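Local coordinates for putative polyketide synthase (Brevibacillus brevis, PDB 5HU7), which probably dehydrates 3-hydroxyacyl chains carried on acyl carrier protein during polyketide assembly, as the dehydratase domain of a trans-acyltransferase polyketide synthase, at residues Leu12-His17 with Ala203-Phe208; Ser80-Asp85 with Gly240-Glu245; Thr135-Val140 with Glu246-Glu251; Gln177-Val182 with Val189-Ser194. One frame throughout, in Å; residues are numbered along the deposited sequence.

From the N terminus, residues 12-17 open interaction 1, which closes only at 203-208; interaction 2 starts inside that span at 80-85 and ends beyond it at 240-245, and interaction 3 runs from 135-140 to 246-251. These three cross one another, whereas interaction 4, the local hairpin of 177-182 with 189-194, nests within all of them. The crossing is consistent with a double hotdog: interaction 2 pairs the facing strands of the two halves, interaction 3 ties the linker between them to the same strand 241-249, and interaction 1 joins the chain's start to the second half. Val207 and Phe208 of interaction 1 pack on Ile249 and Leu247 of interaction 3.

Interaction 1: residues Leu12-His17 with Ala203-Phe208; sequences LHPLLH and AEQLVF
The imidazole of His13 and the isobutyl end of Leu206 meet at about a right angle in the close-packed part, Leu206 CD2 lying 3.5 Å from His13 NE2. Leu206 CD2 also touches Pro14 CG at 3.9 Å, while the carbonyl of Gln205 comes to the ring edge, its O 3.4 Å from His13 CD2. With CG anti to the backbone N (chi1 174°), the ring leaves on the side of the carbonyl carbon, and Pro14 CD sits over one face, toward the rim. The type I turn from His13 to Leu16 is tightened by a 2.9 Å hydrogen bond from Leu15 N to His13 ND1.

The outer side is looser and polar. There the extended side chain of Gln205 reaches past Pro14, placing NE2 3.0 Å from Leu12 O and OE1 3.6 Å from Pro14 CD; Leu12, Pro14 and Gln205 are all partly exposed.

Glu57 of helix 52-65 joins the two loops, taking His13 NE2 on one oxygen and Val207 N and Phe208 N on the other. Because ND1 accepts from Leu15, the proton of a neutral His13 would probably sit on NE2, pointing to Glu57; one carboxylate then serves both halves of the double hotdog.

Interaction 2: residues Ser80-Asp85 with Gly240-Glu245; sequences SHVATD and GTFTLE
Phe242 carries CG between its backbone N and carbonyl carbon (chi1 76°), the ring then being turned by chi2 (88°), and Thr84 turns OG1 to the side of its own N (chi1 -68°). Thr84 OG1 lies 3.2 Å from Phe242 CE2. The two residues are opposed across an antiparallel strand pair at the seam of the double hotdog, where strand 76-84 of the first half meets strand 241-249 of the second.

The backbone ladder is regular. Val82 and Leu244 form one hydrogen-bonded pair, with Leu244 N 2.8 Å from Val82 O, and Thr84 and Phe242 form the next, with Thr84 N 2.8 Å from Phe242 O. Ala83 and Thr243 make the non-hydrogen-bonded pair between them, and their side chains turn to the other face of the sheet.

On the buried face Val82 CG1 reaches Phe242 CE1 at 3.8 Å. Helix 52-65 packs on this face through Leu52, Tyr55 and Leu56, so Phe242 of the second half lies against a helix of the first. Thr84 OG1 keeps a polar partner in Ser128 OG. Where the strands turn away, a last bond links them: His81 N to Glu245 O, 3.0 Å, with the donor above the carbonyl plane.

Interaction 3: residues Thr135-Val140 with Glu246-Glu251; sequences TSFVEV and ELEIYE
Phe137 and Tyr250 form a T-shaped pair in which the edge of the tyrosine points to the face of the phenylalanine. The contact fixes the linker of the double hotdog, the chain leaving strand 125-135 of the first half, to the end of strand 241-249 in the second.

The aromatic part is carried by Tyr250 CD1 and CE1. The planes stand 72° apart with ring centroids 4.8 Å from each other, and CD1 lies over the Phe137 ring toward its rim, 3.6 Å from Phe137 CG. Thr135 CG2 takes the opposite face, which leaves the phenyl ring sandwiched.

Polar groups approach the same ring obliquely. Ile249 O is 3.4 Å from Phe137 CE2, and the extended chain of Glu248, with CD anti to CA (chi2 179°), brings CD to 3.5 Å from Phe137 CE1. The carboxylate itself is held twice: Tyr250 OH donates to the anti lone pair of Glu248 OE1 at 2.7 Å, and Arg78 makes a salt bridge to OE2. Replacing Phe137 by an alanine would probably open a gap between Tyr250 and Thr135 and leave the tyrosine edge without the face it points to.

The remaining packing is aliphatic: Val140 slides past Tyr250 in the opposite direction, and its CG1 and CG2 both lie 3.9 Å from Tyr250 CB.

Interaction 4: residues Gln177-Val182 with Val189-Ser194; sequences QGIDQV and VLVKLS
A salt bridge over an irregular antiparallel pairing joins Asp180 to Lys192 within the hairpin of strands 179-185 and 188-193, toward the far edge of the second half of the domain. Lys192 NZ stands 3.0 Å from Asp180 OD2, coming from above the carboxylate plane. The lysine chain is extended to CE and bends only at its last torsion (chi4 -70°), which swings NZ to the acid. Asp180 OD1 and OD2 each lie 3.2 Å from Ser194 CB.

The backbone here forms a classic beta bulge of the hotdog sheet, with Asp180 and Gln181 both facing Lys192. Lys192 O accepts from Asp180 N at 2.8 Å, and Lys192 N gives a nearly straight bond to Gln181 O at 2.9 Å. An alanine in place of Lys192 would probably leave the Asp180 charge without this mate and take from Gln181 NE2 the methylene of Lys192 CD, 3.8 Å away. On the other face Ile179 CG2 meets Val191 CG1 at 4.2 Å, against Ser219 of helix 212-227.

Interaction 1: residues Leu12-His17 with Ala203-Phe208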
loop_
_atom_site.group_PDB
_atom_site.type_symbol
_atom_site.label_atom_id
_atom_site.label_comp_id
_atom_site.label_asym_id
_atom_site.label_seq_id
_atom_site.Cartn_x
_atom_site.Cartn_y
_atom_site.Cartn_z
ATOM N N LEU A 12 -6.906 3.738 -0.928
ATOM C CA LEU A 12 -6.705 3.536 -2.369
ATOM C C LEU A 12 -8.023 3.496 -3.137
ATOM O O LEU A 12 -8.114 4.007 -4.252
ATOM C CB LEU A 12 -5.929 2.233 -2.659
ATOM C CG LEU A 12 -4.566 2.051 -1.986
ATOM C CD1 LEU A 12 -4.084 0.623 -2.119
ATOM C CD2 LEU A 12 -3.547 3.003 -2.555
ATOM N N HIS A 13 -9.032 2.851 -2.558
ATOM C CA HIS A 13 -10.318 2.644 -3.192
ATOM C C HIS A 13 -11.349 2.362 -2.080
ATOM O O HIS A 13 -10.950 1.862 -1.023
ATOM C CB HIS A 13 -10.137 1.437 -4.139
ATOM C CG HIS A 13 -11.367 0.927 -4.812
ATOM N ND1 HIS A 13 -12.254 0.083 -4.152
ATOM C CD2 HIS A 13 -11.804 1.120 -6.072
ATOM C CE1 HIS A 13 -13.210 -0.180 -5.025
ATOM N NE2 HIS A 13 -12.991 0.436 -6.191
ATOM N N PRO A 14 -12.669 2.621 -2.266
ATOM C CA PRO A 14 -13.633 2.326 -1.184
ATOM C C PRO A 14 -13.542 0.913 -0.586
ATOM O O PRO A 14 -13.767 0.729 0.602
ATOM C CB PRO A 14 -14.987 2.561 -1.871
ATOM C CG PRO A 14 -14.695 3.589 -2.884
ATOM C CD PRO A 14 -13.357 3.218 -3.431
ATOM N N LEU A 15 -13.156 -0.072 -1.391
ATOM C CA LEU A 15 -13.042 -1.444 -0.940
ATOM C C LEU A 15 -11.614 -1.904 -0.718
ATOM O O LEU A 15 -11.461 -3.005 -0.226
ATOM C CB LEU A 15 -13.769 -2.361 -1.927
ATOM C CG LEU A 15 -15.264 -2.099 -2.108
ATOM C CD1 LEU A 15 -15.889 -3.151 -2.971
ATOM C CD2 LEU A 15 -15.974 -2.074 -0.777
ATOM N N LEU A 16 -10.584 -1.114 -1.089
ATOM C CA LEU A 16 -9.159 -1.468 -0.878
ATOM C C LEU A 16 -8.573 -0.360 -0.091
ATOM O O LEU A 16 -8.218 0.650 -0.679
ATOM C CB LEU A 16 -8.335 -1.508 -2.165
ATOM C CG LEU A 16 -8.365 -2.643 -3.081
ATOM C CD1 LEU A 16 -7.203 -2.523 -3.994
ATOM C CD2 LEU A 16 -8.336 -3.981 -2.348
ATOM N N HIS A 17 -8.410 -0.526 1.192
ATOM C CA HIS A 17 -7.932 0.584 2.006
ATOM C C HIS A 17 -6.423 0.739 1.972
ATOM O O HIS A 17 -5.932 1.861 1.857
ATOM C CB HIS A 17 -8.479 0.454 3.438
ATOM C CG HIS A 17 -9.975 0.374 3.465
ATOM N ND1 HIS A 17 -10.659 -0.007 4.600
ATOM C CD2 HIS A 17 -10.872 0.665 2.492
ATOM C CE1 HIS A 17 -11.940 0.027 4.270
ATOM N NE2 HIS A 17 -12.105 0.376 2.995
ATOM N N ALA A 203 -17.583 7.712 -7.418
ATOM C CA ALA A 203 -17.931 6.991 -8.654
ATOM C C ALA A 203 -16.750 6.898 -9.642
ATOM O O ALA A 203 -16.761 6.022 -10.512
ATOM C CB ALA A 203 -19.124 7.638 -9.339
ATOM N N GLU A 204 -15.746 7.797 -9.516
ATOM C CA GLU A 204 -14.519 7.777 -10.319
ATOM C C GLU A 204 -13.672 6.537 -10.007
ATOM O O GLU A 204 -13.023 6.051 -10.921
ATOM C CB GLU A 204 -13.678 9.052 -10.086
ATOM C CG GLU A 204 -12.445 9.177 -10.976
ATOM C CD GLU A 204 -11.118 8.809 -10.337
ATOM O OE1 GLU A 204 -10.793 9.367 -9.264
ATOM O OE2 GLU A 204 -10.375 8.005 -10.943
ATOM N N GLN A 205 -13.662 6.024 -8.742
ATOM C CA GLN A 205 -12.888 4.815 -8.392
ATOM C C GLN A 205 -13.643 3.507 -8.708
ATOM O O GLN A 205 -13.012 2.476 -8.924
ATOM C CB GLN A 205 -12.478 4.852 -6.908
ATOM C CG GLN A 205 -11.403 5.899 -6.613
ATOM C CD GLN A 205 -11.260 6.186 -5.138
ATOM O OE1 GLN A 205 -12.240 6.461 -4.439
ATOM N NE2 GLN A 205 -10.032 6.216 -4.638
ATOM N N LEU A 206 -14.970 3.577 -8.840
ATOM C CA LEU A 206 -15.820 2.423 -9.101
ATOM C C LEU A 206 -16.096 2.097 -10.567
ATOM O O LEU A 206 -15.982 2.944 -11.445
ATOM C CB LEU A 206 -17.151 2.644 -8.385
ATOM C CG LEU A 206 -17.047 2.944 -6.873
ATOM C CD1 LEU A 206 -18.431 2.970 -6.210
ATOM C CD2 LEU A 206 -16.089 1.968 -6.188
ATOM N N VAL A 207 -16.364 0.827 -10.822
ATOM C CA VAL A 207 -16.840 0.310 -12.091
ATOM C C VAL A 207 -18.291 -0.163 -11.825
ATOM O O VAL A 207 -19.222 0.285 -12.499
ATOM C CB VAL A 207 -15.915 -0.800 -12.664
ATOM C CG1 VAL A 207 -16.595 -1.596 -13.780
ATOM C CG2 VAL A 207 -14.611 -0.187 -13.169
ATOM N N PHE A 208 -18.457 -1.031 -10.789
ATOM C CA PHE A 208 -19.742 -1.542 -10.336
ATOM C C PHE A 208 -20.325 -0.600 -9.320
ATOM O O PHE A 208 -19.672 -0.294 -8.315
ATOM C CB PHE A 208 -19.604 -2.896 -9.660
ATOM C CG PHE A 208 -19.172 -4.020 -10.565
ATOM C CD1 PHE A 208 -20.095 -4.696 -11.345
ATOM C CD2 PHE A 208 -17.860 -4.453 -10.577
ATOM C CE1 PHE A 208 -19.698 -5.743 -12.150
ATOM C CE2 PHE A 208 -17.458 -5.484 -11.413
ATOM C CZ PHE A 208 -18.376 -6.120 -12.185
#

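Interaction 2: residues Ser80-Asp85 with Gly240-Glu245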
loop_
_atom_site.group_PDB
_atom_site.type_symbol
_atom_site.label_atom_id
_atom_site.label_comp_id
_atom_site.label_asym_id
_atom_site.label_seq_id
_atom_site.Cartn_x
_atom_site.Cartn_y
_atom_site.Cartn_z
ATOM N N SER A 80 -12.319 -14.644 -15.020
ATOM C CA SER A 80 -12.846 -15.957 -15.411
ATOM C C SER A 80 -12.891 -16.878 -14.200
ATOM O O SER A 80 -12.072 -16.718 -13.310
ATOM C CB SER A 80 -11.919 -16.602 -16.442
ATOM O OG SER A 80 -11.943 -15.904 -17.665
ATOM N N HIS A 81 -13.801 -17.858 -14.208
ATOM C CA HIS A 81 -13.908 -18.899 -13.180
ATOM C C HIS A 81 -14.013 -18.350 -11.770
ATOM O O HIS A 81 -13.352 -18.832 -10.864
ATOM C CB HIS A 81 -12.730 -19.869 -13.294
ATOM C CG HIS A 81 -12.529 -20.404 -14.672
ATOM N ND1 HIS A 81 -13.540 -21.070 -15.338
ATOM C CD2 HIS A 81 -11.446 -20.319 -15.486
ATOM C CE1 HIS A 81 -13.036 -21.405 -16.520
ATOM N NE2 HIS A 81 -11.784 -20.950 -16.663
ATOM N N VAL A 82 -14.807 -17.310 -11.602
ATOM C CA VAL A 82 -15.013 -16.665 -10.303
ATOM C C VAL A 82 -15.972 -17.507 -9.460
ATOM O O VAL A 82 -16.983 -18.000 -9.959
ATOM C CB VAL A 82 -15.515 -15.213 -10.455
ATOM C CG1 VAL A 82 -15.794 -14.586 -9.098
ATOM C CG2 VAL A 82 -14.528 -14.356 -11.260
ATOM N N ALA A 83 -15.656 -17.659 -8.176
ATOM C CA ALA A 83 -16.479 -18.468 -7.271
ATOM C C ALA A 83 -16.420 -17.933 -5.869
ATOM O O ALA A 83 -15.338 -17.745 -5.351
ATOM C CB ALA A 83 -16.007 -19.921 -7.314
ATOM N N THR A 84 -17.586 -17.562 -5.308
ATOM C CA THR A 84 -17.737 -17.161 -3.915
ATOM C C THR A 84 -18.414 -18.332 -3.246
ATOM O O THR A 84 -19.620 -18.458 -3.379
ATOM C CB THR A 84 -18.495 -15.839 -3.764
ATOM O OG1 THR A 84 -17.670 -14.790 -4.300
ATOM C CG2 THR A 84 -18.856 -15.538 -2.308
ATOM N N ASP A 85 -17.635 -19.191 -2.572
ATOM C CA ASP A 85 -18.067 -20.448 -1.930
ATOM C C ASP A 85 -18.424 -20.306 -0.447
ATOM O O ASP A 85 -19.298 -21.033 0.030
ATOM C CB ASP A 85 -16.927 -21.531 -2.018
ATOM C CG ASP A 85 -15.471 -21.032 -2.232
ATOM O OD1 ASP A 85 -15.245 -20.203 -3.135
ATOM O OD2 ASP A 85 -14.595 -21.384 -1.394
ATOM N N GLY A 240 -25.633 -15.924 -0.068
ATOM C CA GLY A 240 -24.380 -15.188 -0.163
ATOM C C GLY A 240 -23.331 -15.755 -1.121
ATOM O O GLY A 240 -22.263 -15.159 -1.277
ATOM N N THR A 241 -23.609 -16.884 -1.789
ATOM C CA THR A 241 -22.661 -17.467 -2.741
ATOM C C THR A 241 -23.022 -17.161 -4.200
ATOM O O THR A 241 -24.159 -16.864 -4.534
ATOM C CB THR A 241 -22.515 -18.997 -2.553
ATOM O OG1 THR A 241 -23.683 -19.666 -3.006
ATOM C CG2 THR A 241 -22.137 -19.398 -1.125
ATOM N N PHE A 242 -22.050 -17.277 -5.061
ATOM C CA PHE A 242 -22.240 -17.167 -6.484
ATOM C C PHE A 242 -21.041 -17.722 -7.227
ATOM O O PHE A 242 -19.971 -17.872 -6.655
ATOM C CB PHE A 242 -22.500 -15.713 -6.918
ATOM C CG PHE A 242 -21.263 -14.830 -6.945
ATOM C CD1 PHE A 242 -20.458 -14.757 -8.085
ATOM C CD2 PHE A 242 -20.932 -14.039 -5.859
ATOM C CE1 PHE A 242 -19.398 -13.856 -8.150
ATOM C CE2 PHE A 242 -19.855 -13.161 -5.921
ATOM C CZ PHE A 242 -19.110 -13.059 -7.063
ATOM N N THR A 243 -21.252 -18.023 -8.513
ATOM C CA THR A 243 -20.229 -18.412 -9.470
ATOM C C THR A 243 -20.408 -17.550 -10.717
ATOM O O THR A 243 -21.533 -17.149 -11.036
ATOM C CB THR A 243 -20.276 -19.911 -9.833
ATOM O OG1 THR A 243 -21.554 -20.220 -10.365
ATOM C CG2 THR A 243 -19.943 -20.816 -8.654
ATOM N N LEU A 244 -19.307 -17.257 -11.415
ATOM C CA LEU A 244 -19.365 -16.468 -12.642
ATOM C C LEU A 244 -18.310 -16.962 -13.573
ATOM O O LEU A 244 -17.125 -16.859 -13.284
ATOM C CB LEU A 244 -19.205 -14.985 -12.280
ATOM C CG LEU A 244 -19.064 -13.937 -13.365
ATOM C CD1 LEU A 244 -20.221 -13.881 -14.216
ATOM C CD2 LEU A 244 -18.872 -12.578 -12.744
ATOM N N GLU A 245 -18.731 -17.534 -14.685
ATOM C CA GLU A 245 -17.797 -18.076 -15.652
ATOM C C GLU A 245 -16.908 -17.037 -16.289
ATOM O O GLU A 245 -15.726 -17.291 -16.434
ATOM C CB GLU A 245 -18.512 -18.915 -16.726
ATOM C CG GLU A 245 -18.606 -20.390 -16.369
ATOM C CD GLU A 245 -17.264 -21.042 -16.055
ATOM O OE1 GLU A 245 -16.420 -21.148 -16.977
ATOM O OE2 GLU A 245 -17.019 -21.342 -14.860
#

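Interaction 3: residues Thr135-Val140 with Glu246-Glu251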
loop_
_atom_site.group_PDB
_atom_site.type_symbol
_atom_site.label_atom_id
_atom_site.label_comp_id
_atom_site.label_asym_id
_atom_site.label_seq_id
_atom_site.Cartn_x
_atom_site.Cartn_y
_atom_site.Cartn_z
ATOM N N THR A 135 -6.334 -7.469 -21.288
ATOM C CA THR A 135 -6.427 -7.621 -22.719
ATOM C C THR A 135 -7.015 -6.385 -23.357
ATOM O O THR A 135 -7.725 -5.635 -22.698
ATOM C CB THR A 135 -7.264 -8.894 -23.017
ATOM O OG1 THR A 135 -7.183 -9.201 -24.418
ATOM C CG2 THR A 135 -8.712 -8.772 -22.558
ATOM N N SER A 136 -6.760 -6.217 -24.657
ATOM C CA SER A 136 -7.269 -5.124 -25.443
ATOM C C SER A 136 -8.449 -5.661 -26.200
ATOM O O SER A 136 -8.276 -6.487 -27.082
ATOM C CB SER A 136 -6.208 -4.576 -26.394
ATOM O OG SER A 136 -5.023 -4.337 -25.655
ATOM N N PHE A 137 -9.661 -5.230 -25.827
ATOM C CA PHE A 137 -10.860 -5.677 -26.525
ATOM C C PHE A 137 -10.949 -5.007 -27.885
ATOM O O PHE A 137 -11.232 -3.829 -27.974
ATOM C CB PHE A 137 -12.123 -5.464 -25.697
ATOM C CG PHE A 137 -12.134 -6.337 -24.462
ATOM C CD1 PHE A 137 -12.413 -7.690 -24.553
ATOM C CD2 PHE A 137 -11.933 -5.789 -23.205
ATOM C CE1 PHE A 137 -12.435 -8.488 -23.434
ATOM C CE2 PHE A 137 -11.994 -6.582 -22.072
ATOM C CZ PHE A 137 -12.219 -7.938 -22.191
ATOM N N VAL A 138 -10.709 -5.779 -28.921
ATOM C CA VAL A 138 -10.687 -5.348 -30.320
ATOM C C VAL A 138 -12.058 -4.989 -30.889
ATOM O O VAL A 138 -12.135 -4.269 -31.887
ATOM C CB VAL A 138 -9.971 -6.386 -31.215
ATOM C CG1 VAL A 138 -8.524 -6.599 -30.759
ATOM C CG2 VAL A 138 -10.725 -7.710 -31.278
ATOM N N GLU A 139 -13.125 -5.559 -30.321
ATOM C CA GLU A 139 -14.481 -5.276 -30.740
ATOM C C GLU A 139 -15.396 -5.206 -29.530
ATOM O O GLU A 139 -15.788 -6.245 -29.008
ATOM C CB GLU A 139 -14.934 -6.357 -31.741
ATOM C CG GLU A 139 -16.067 -5.905 -32.659
ATOM C CD GLU A 139 -16.472 -6.936 -33.698
ATOM O OE1 GLU A 139 -16.427 -8.149 -33.382
ATOM O OE2 GLU A 139 -16.827 -6.532 -34.829
ATOM N N VAL A 140 -15.702 -3.988 -29.052
ATOM C CA VAL A 140 -16.604 -3.792 -27.892
ATOM C C VAL A 140 -18.043 -4.031 -28.383
ATOM O O VAL A 140 -18.432 -3.448 -29.394
ATOM C CB VAL A 140 -16.418 -2.400 -27.230
ATOM C CG1 VAL A 140 -17.513 -2.103 -26.203
ATOM C CG2 VAL A 140 -15.036 -2.311 -26.589
ATOM N N GLU A 246 -17.454 -15.888 -16.666
ATOM C CA GLU A 246 -16.674 -14.855 -17.313
ATOM C C GLU A 246 -17.256 -13.501 -17.094
ATOM O O GLU A 246 -18.471 -13.353 -17.080
ATOM C CB GLU A 246 -16.570 -15.140 -18.827
ATOM C CG GLU A 246 -15.471 -14.377 -19.542
ATOM C CD GLU A 246 -15.386 -14.730 -21.015
ATOM O OE1 GLU A 246 -16.184 -14.171 -21.805
ATOM O OE2 GLU A 246 -14.545 -15.592 -21.373
ATOM N N LEU A 247 -16.389 -12.511 -16.974
ATOM C CA LEU A 247 -16.742 -11.121 -16.784
ATOM C C LEU A 247 -15.771 -10.325 -17.610
ATOM O O LEU A 247 -14.561 -10.432 -17.386
ATOM C CB LEU A 247 -16.600 -10.746 -15.296
ATOM C CG LEU A 247 -16.534 -9.271 -14.902
ATOM C CD1 LEU A 247 -17.723 -8.518 -15.372
ATOM C CD2 LEU A 247 -16.454 -9.125 -13.386
ATOM N N GLU A 248 -16.283 -9.511 -18.544
ATOM C CA GLU A 248 -15.454 -8.654 -19.366
ATOM C C GLU A 248 -15.824 -7.215 -19.068
ATOM O O GLU A 248 -16.990 -6.905 -19.022
ATOM C CB GLU A 248 -15.611 -9.025 -20.846
ATOM C CG GLU A 248 -14.882 -10.321 -21.180
ATOM C CD GLU A 248 -14.972 -10.813 -22.606
ATOM O OE1 GLU A 248 -15.708 -10.190 -23.401
ATOM O OE2 GLU A 248 -14.254 -11.781 -22.952
ATOM N N ILE A 249 -14.848 -6.366 -18.779
ATOM C CA ILE A 249 -15.055 -4.948 -18.504
ATOM C C ILE A 249 -14.397 -4.220 -19.695
ATOM O O ILE A 249 -13.186 -4.306 -19.863
ATOM C CB ILE A 249 -14.463 -4.524 -17.143
ATOM C CG1 ILE A 249 -14.999 -5.407 -15.998
ATOM C CG2 ILE A 249 -14.785 -3.048 -16.873
ATOM C CD1 ILE A 249 -14.269 -5.192 -14.645
ATOM N N TYR A 250 -15.207 -3.561 -20.535
ATOM C CA TYR A 250 -14.744 -2.928 -21.786
ATOM C C TYR A 250 -14.216 -1.503 -21.645
ATOM O O TYR A 250 -13.494 -1.042 -22.524
ATOM C CB TYR A 250 -15.856 -2.979 -22.827
ATOM C CG TYR A 250 -16.329 -4.395 -23.061
ATOM C CD1 TYR A 250 -15.485 -5.348 -23.601
ATOM C CD2 TYR A 250 -17.586 -4.804 -22.641
ATOM C CE1 TYR A 250 -15.900 -6.669 -23.779
ATOM C CE2 TYR A 250 -18.008 -6.115 -22.803
ATOM C CZ TYR A 250 -17.174 -7.041 -23.399
ATOM O OH TYR A 250 -17.622 -8.326 -23.559
ATOM N N GLU A 251 -14.560 -0.814 -20.557
ATOM C CA GLU A 251 -14.058 0.534 -20.279
ATOM C C GLU A 251 -14.081 0.776 -18.776
ATOM O O GLU A 251 -14.857 0.149 -18.056
ATOM C CB GLU A 251 -14.902 1.607 -21.008
ATOM C CG GLU A 251 -16.345 1.692 -20.538
ATOM C CD GLU A 251 -17.318 2.361 -21.492
ATOM O OE1 GLU A 251 -18.117 3.196 -21.015
ATOM O OE2 GLU A 251 -17.351 1.985 -22.687
#

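Interaction 4: residues Gln177-Val182 with Val189-Ser194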
loop_
_atom_site.group_PDB
_atom_site.type_symbol
_atom_site.label_atom_id
_atom_site.label_comp_id
_atom_site.label_asym_id
_atom_site.label_seq_id
_atom_site.Cartn_x
_atom_site.Cartn_y
_atom_site.Cartn_z
ATOM N N GLN A 177 -36.046 0.674 -6.243
ATOM C CA GLN A 177 -35.769 2.110 -6.389
ATOM C C GLN A 177 -34.874 2.390 -7.596
ATOM O O GLN A 177 -34.950 3.474 -8.183
ATOM C CB GLN A 177 -35.127 2.688 -5.109
ATOM C CG GLN A 177 -36.117 2.884 -3.942
ATOM C CD GLN A 177 -35.442 3.146 -2.604
ATOM O OE1 GLN A 177 -34.206 3.128 -2.465
ATOM N NE2 GLN A 177 -36.243 3.392 -1.579
ATOM N N GLY A 178 -34.043 1.423 -7.964
ATOM C CA GLY A 178 -33.171 1.567 -9.119
ATOM C C GLY A 178 -33.798 1.258 -10.467
ATOM O O GLY A 178 -33.179 1.542 -11.486
ATOM N N ILE A 179 -35.031 0.705 -10.506
ATOM C CA ILE A 179 -35.702 0.285 -11.746
ATOM C C ILE A 179 -36.658 1.326 -12.287
ATOM O O ILE A 179 -37.669 1.563 -11.639
ATOM C CB ILE A 179 -36.463 -1.057 -11.484
ATOM C CG1 ILE A 179 -35.480 -2.139 -11.000
ATOM C CG2 ILE A 179 -37.250 -1.544 -12.743
ATOM C CD1 ILE A 179 -36.119 -3.435 -10.738
ATOM N N ASP A 180 -36.413 1.885 -13.497
ATOM C CA ASP A 180 -37.373 2.799 -14.108
ATOM C C ASP A 180 -38.504 1.975 -14.746
ATOM O O ASP A 180 -39.681 2.229 -14.514
ATOM C CB ASP A 180 -36.706 3.679 -15.179
ATOM C CG ASP A 180 -35.799 4.767 -14.642
ATOM O OD1 ASP A 180 -36.185 5.430 -13.659
ATOM O OD2 ASP A 180 -34.744 5.016 -15.261
ATOM N N GLN A 181 -38.144 1.014 -15.577
ATOM C CA GLN A 181 -39.121 0.175 -16.258
ATOM C C GLN A 181 -38.489 -1.100 -16.715
ATOM O O GLN A 181 -37.273 -1.174 -16.839
ATOM C CB GLN A 181 -39.764 0.930 -17.440
ATOM C CG GLN A 181 -38.758 1.621 -18.360
ATOM C CD GLN A 181 -39.425 2.480 -19.402
ATOM O OE1 GLN A 181 -40.082 1.985 -20.317
ATOM N NE2 GLN A 181 -39.260 3.783 -19.305
ATOM N N VAL A 182 -39.309 -2.119 -16.955
ATOM C CA VAL A 182 -38.809 -3.413 -17.401
ATOM C C VAL A 182 -39.507 -3.801 -18.665
ATOM O O VAL A 182 -40.716 -3.926 -18.672
ATOM C CB VAL A 182 -38.979 -4.494 -16.311
ATOM C CG1 VAL A 182 -38.555 -5.856 -16.822
ATOM C CG2 VAL A 182 -38.189 -4.115 -15.076
ATOM N N VAL A 189 -35.184 -9.946 -20.394
ATOM C CA VAL A 189 -35.718 -8.777 -19.728
ATOM C C VAL A 189 -34.712 -7.670 -19.956
ATOM O O VAL A 189 -33.516 -7.916 -19.856
ATOM C CB VAL A 189 -36.082 -8.963 -18.229
ATOM C CG1 VAL A 189 -37.198 -9.970 -18.077
ATOM C CG2 VAL A 189 -34.887 -9.383 -17.394
ATOM N N LEU A 190 -35.181 -6.490 -20.388
ATOM C CA LEU A 190 -34.315 -5.326 -20.586
ATOM C C LEU A 190 -34.752 -4.345 -19.521
ATOM O O LEU A 190 -35.885 -3.862 -19.548
ATOM C CB LEU A 190 -34.422 -4.728 -21.995
ATOM C CG LEU A 190 -33.644 -3.438 -22.209
ATOM C CD1 LEU A 190 -32.150 -3.716 -22.302
ATOM C CD2 LEU A 190 -34.164 -2.686 -23.455
ATOM N N VAL A 191 -33.882 -4.107 -18.547
ATOM C CA VAL A 191 -34.205 -3.250 -17.425
ATOM C C VAL A 191 -33.655 -1.873 -17.673
ATOM O O VAL A 191 -32.455 -1.744 -17.901
ATOM C CB VAL A 191 -33.584 -3.817 -16.114
ATOM C CG1 VAL A 191 -33.971 -2.968 -14.918
ATOM C CG2 VAL A 191 -34.003 -5.255 -15.887
ATOM N N LYS A 192 -34.493 -0.852 -17.558
ATOM C CA LYS A 192 -34.028 0.532 -17.637
ATOM C C LYS A 192 -33.705 0.935 -16.197
ATOM O O LYS A 192 -34.569 0.865 -15.319
ATOM C CB LYS A 192 -35.083 1.455 -18.227
ATOM C CG LYS A 192 -34.574 2.879 -18.407
ATOM C CD LYS A 192 -35.484 3.686 -19.302
ATOM C CE LYS A 192 -35.101 5.138 -19.340
ATOM N NZ LYS A 192 -35.375 5.835 -18.053
ATOM N N LEU A 193 -32.462 1.318 -15.961
ATOM C CA LEU A 193 -31.975 1.634 -14.627
ATOM C C LEU A 193 -31.895 3.108 -14.349
ATOM O O LEU A 193 -31.538 3.893 -15.214
ATOM C CB LEU A 193 -30.571 1.036 -14.434
ATOM C CG LEU A 193 -30.489 -0.468 -14.526
ATOM C CD1 LEU A 193 -29.072 -0.890 -14.678
ATOM C CD2 LEU A 193 -31.146 -1.142 -13.332
ATOM N N SER A 194 -32.049 3.449 -13.078
ATOM C CA SER A 194 -31.870 4.804 -12.576
ATOM C C SER A 194 -31.212 4.598 -11.231
ATOM O O SER A 194 -31.842 4.692 -10.181
ATOM C CB SER A 194 -33.191 5.565 -12.535
ATOM O OG SER A 194 -33.173 6.608 -11.582
#